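Local coordinates for protein anthranilate synthase component I (PDB 5KCK) that serves as component 1 of anthranilate synthase, an alpha/beta protein rich in antiparallel sheet, and pairs with a second copy of itself, at residues A39-N47 and Y129-E137. Numbering follows the deposited sequence.
Sequences ARFSILAYN and YMVFDHKKE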
# COMPACT_ATOMS: atom_id res chain seq x y z
N ALA A 39 -1.39 -0.64 -4.90
CA ALA A 39 -0.19 -0.09 -5.53
C ALA A 39 0.65 -1.21 -6.15
O ALA A 39 1.11 -2.11 -5.44
CB ALA A 39 0.63 0.70 -4.52
N ARG A 40 0.86 -1.14 -7.46
CA ARG A 40 1.60 -2.17 -8.19
C ARG A 40 2.92 -1.62 -8.73
O ARG A 40 3.99 -1.95 -8.21
CB ARG A 40 0.74 -2.76 -9.30
CG ARG A 40 1.11 -4.18 -9.66
CD ARG A 40 -0.12 -4.96 -10.10
NE ARG A 40 -1.17 -4.89 -9.08
CZ ARG A 40 -2.33 -5.54 -9.15
NH1 ARG A 40 -2.60 -6.32 -10.19
NH2 ARG A 40 -3.22 -5.41 -8.18
N PHE A 41 2.89 -0.77 -9.76
CA PHE A 41 4.12 -0.29 -10.39
C PHE A 41 4.03 1.20 -10.66
O PHE A 41 2.96 1.74 -10.93
CB PHE A 41 4.42 -1.02 -11.72
CG PHE A 41 4.74 -2.49 -11.56
CD1 PHE A 41 5.97 -2.90 -11.08
CD2 PHE A 41 3.80 -3.46 -11.89
CE1 PHE A 41 6.27 -4.26 -10.92
CE2 PHE A 41 4.09 -4.82 -11.74
CZ PHE A 41 5.33 -5.21 -11.26
N SER A 42 5.19 1.86 -10.62
CA SER A 42 5.34 3.23 -11.09
C SER A 42 6.54 3.29 -12.02
O SER A 42 7.62 2.79 -11.69
CB SER A 42 5.51 4.23 -9.94
OG SER A 42 4.40 4.20 -9.06
N ILE A 43 6.35 3.88 -13.18
CA ILE A 43 7.40 4.05 -14.16
C ILE A 43 7.73 5.53 -14.24
O ILE A 43 6.84 6.38 -14.37
CB ILE A 43 6.99 3.53 -15.55
CG1 ILE A 43 6.59 2.06 -15.47
CG2 ILE A 43 8.12 3.77 -16.55
CD1 ILE A 43 5.62 1.68 -16.55
N LEU A 44 9.02 5.84 -14.15
CA LEU A 44 9.54 7.17 -14.36
C LEU A 44 10.59 7.06 -15.46
O LEU A 44 11.46 6.18 -15.39
CB LEU A 44 10.14 7.70 -13.05
CG LEU A 44 10.16 9.20 -12.77
CD1 LEU A 44 10.49 9.41 -11.31
CD2 LEU A 44 11.18 9.89 -13.64
N ALA A 45 10.49 7.90 -16.48
CA ALA A 45 11.41 7.83 -17.61
C ALA A 45 11.92 9.22 -17.97
O ALA A 45 11.21 10.22 -17.82
CB ALA A 45 10.75 7.20 -18.85
N TYR A 46 13.15 9.26 -18.48
CA TYR A 46 13.85 10.53 -18.71
C TYR A 46 14.90 10.35 -19.80
O TYR A 46 15.29 9.22 -20.13
CB TYR A 46 14.50 11.03 -17.41
CG TYR A 46 14.99 9.89 -16.55
CD1 TYR A 46 16.26 9.36 -16.73
CD2 TYR A 46 14.16 9.32 -15.60
CE1 TYR A 46 16.71 8.28 -15.96
CE2 TYR A 46 14.59 8.24 -14.83
CZ TYR A 46 15.86 7.73 -15.01
OH TYR A 46 16.26 6.66 -14.24
N ASN A 47 15.36 11.47 -20.33
CA ASN A 47 16.38 11.51 -21.38
C ASN A 47 16.07 10.58 -22.55
O ASN A 47 16.85 9.70 -22.87
CB ASN A 47 17.75 11.19 -20.79
CG ASN A 47 18.22 12.24 -19.80
OD1 ASN A 47 18.04 13.44 -20.01
ND2 ASN A 47 18.82 11.78 -18.70
N TYR A 129 15.28 4.79 -17.35
CA TYR A 129 14.01 4.83 -16.63
C TYR A 129 14.17 4.10 -15.29
O TYR A 129 15.16 3.40 -15.06
CB TYR A 129 12.89 4.19 -17.47
CG TYR A 129 13.17 2.74 -17.80
CD1 TYR A 129 13.99 2.40 -18.87
CD2 TYR A 129 12.64 1.72 -17.02
CE1 TYR A 129 14.27 1.08 -19.17
CE2 TYR A 129 12.91 0.39 -17.31
CZ TYR A 129 13.73 0.08 -18.38
OH TYR A 129 14.01 -1.22 -18.68
N MSE A 130 13.19 4.31 -14.42
CA MSE A 130 13.10 3.61 -13.15
C MSE A 130 11.76 2.90 -13.07
O MSE A 130 10.77 3.42 -13.58
CB MSE A 130 13.19 4.56 -11.96
CG MSE A 130 14.38 5.45 -11.89
SE MSE A 130 14.05 6.76 -10.48
CE MSE A 130 13.75 5.63 -9.04
N VAL A 131 11.72 1.75 -12.43
CA VAL A 131 10.47 1.04 -12.16
C VAL A 131 10.37 0.83 -10.66
O VAL A 131 11.25 0.22 -10.05
CB VAL A 131 10.40 -0.29 -12.93
CG1 VAL A 131 9.02 -0.94 -12.74
CG2 VAL A 131 10.68 -0.06 -14.41
N PHE A 132 9.32 1.38 -10.06
CA PHE A 132 9.01 1.14 -8.65
C PHE A 132 8.16 -0.12 -8.57
O PHE A 132 7.01 -0.13 -9.00
CB PHE A 132 8.26 2.33 -8.04
CG PHE A 132 9.11 3.55 -7.83
CD1 PHE A 132 9.53 4.32 -8.90
CD2 PHE A 132 9.47 3.96 -6.54
CE1 PHE A 132 10.31 5.46 -8.71
CE2 PHE A 132 10.24 5.09 -6.34
CZ PHE A 132 10.66 5.84 -7.42
N ASP A 133 8.74 -1.20 -8.03
CA ASP A 133 7.98 -2.42 -7.77
C ASP A 133 7.46 -2.31 -6.34
O ASP A 133 8.11 -2.74 -5.38
CB ASP A 133 8.85 -3.65 -7.98
CG ASP A 133 8.07 -4.96 -7.88
OD1 ASP A 133 6.92 -4.96 -7.40
OD2 ASP A 133 8.62 -6.01 -8.27
N HIS A 134 6.28 -1.71 -6.20
CA HIS A 134 5.75 -1.40 -4.88
C HIS A 134 5.47 -2.65 -4.06
O HIS A 134 5.64 -2.63 -2.84
CB HIS A 134 4.49 -0.55 -4.99
CG HIS A 134 4.72 0.80 -5.58
ND1 HIS A 134 5.58 1.72 -5.01
CD2 HIS A 134 4.24 1.39 -6.70
CE1 HIS A 134 5.60 2.82 -5.75
NE2 HIS A 134 4.80 2.64 -6.79
N LYS A 135 5.04 -3.74 -4.70
CA LYS A 135 4.75 -4.95 -3.94
C LYS A 135 6.01 -5.48 -3.26
O LYS A 135 5.96 -5.86 -2.08
CB LYS A 135 4.14 -6.01 -4.85
CG LYS A 135 3.43 -7.13 -4.10
CD LYS A 135 2.54 -7.93 -5.03
CE LYS A 135 1.76 -8.99 -4.27
NZ LYS A 135 2.67 -9.94 -3.58
N LYS A 136 7.14 -5.49 -3.97
CA LYS A 136 8.41 -5.92 -3.41
C LYS A 136 9.17 -4.79 -2.71
O LYS A 136 10.20 -5.06 -2.09
CB LYS A 136 9.30 -6.51 -4.51
CG LYS A 136 8.70 -7.70 -5.25
CD LYS A 136 8.79 -8.97 -4.42
CE LYS A 136 8.48 -10.19 -5.27
NZ LYS A 136 9.30 -10.21 -6.52
N GLU A 137 8.69 -3.55 -2.81
CA GLU A 137 9.37 -2.39 -2.22
C GLU A 137 10.81 -2.29 -2.73
O GLU A 137 11.74 -2.04 -1.97
CB GLU A 137 9.35 -2.44 -0.70
CG GLU A 137 8.00 -2.09 -0.08
CD GLU A 137 7.56 -0.67 -0.42
OE1 GLU A 137 8.42 0.24 -0.41
OE2 GLU A 137 6.36 -0.47 -0.71
O HOH W 1 4.41 -4.30 -7.42
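Two groups grip Ser-42 OG: His-134 NE2 donates to it at 2.8 Å, and Glu-30 OE2 of the second subunit is its other hydrogen-bonding partner. The hydroxyl lies only 6° out of the imidazole plane, so the histidine meets it edge-on. The serine side chain lies on the face of the sheet that carries Phe-132, and its torsion then turns OG beside the backbone N, anti to the carbonyl carbon (chi1 -59°), where NE2 meets it. The carboxylate of Glu-30 of the second subunit, bonded to the same oxygen, would probably strengthen the bond from NE2.

The backbones form an antiparallel ladder, with strand axes 168° apart and 4.6 Å at closest approach. Ser-42 pairs with Phe-132 and Leu-44 with Met-130 (selenomethionine in the crystal) as hydrogen-bonded pairs. The bond from Phe-132 N to Ser-42 O is short, 2.7 Å, and nearly straight. Where strand 128-133 gives way to a turn, His-134 N still reaches Arg-40 O at 3.1 Å, and a water bridges that same carbonyl to Asp-133 OD1 and Lys-135 N.

On the face bearing Phe-41, Ile-43 and Val-131, the Phe-41 ring runs alongside the Asp-133 carboxylate, their planes obliquely turned, with CE1 3.6 Å from Asp-133 CG. At the far end, the edge of the Tyr-46 ring meets Met-130, whose CG lies 3.2 Å from Tyr-46 OH.

Within the chain, strand 128-133 is the middle of a three-stranded antiparallel sheet, bonded on its other side to strand 138-144. Phe-89 packs edge-to-face on Tyr-129, while strand 41-45 pairs with a strand of the second subunit, continuing the sheet across the dimer interface.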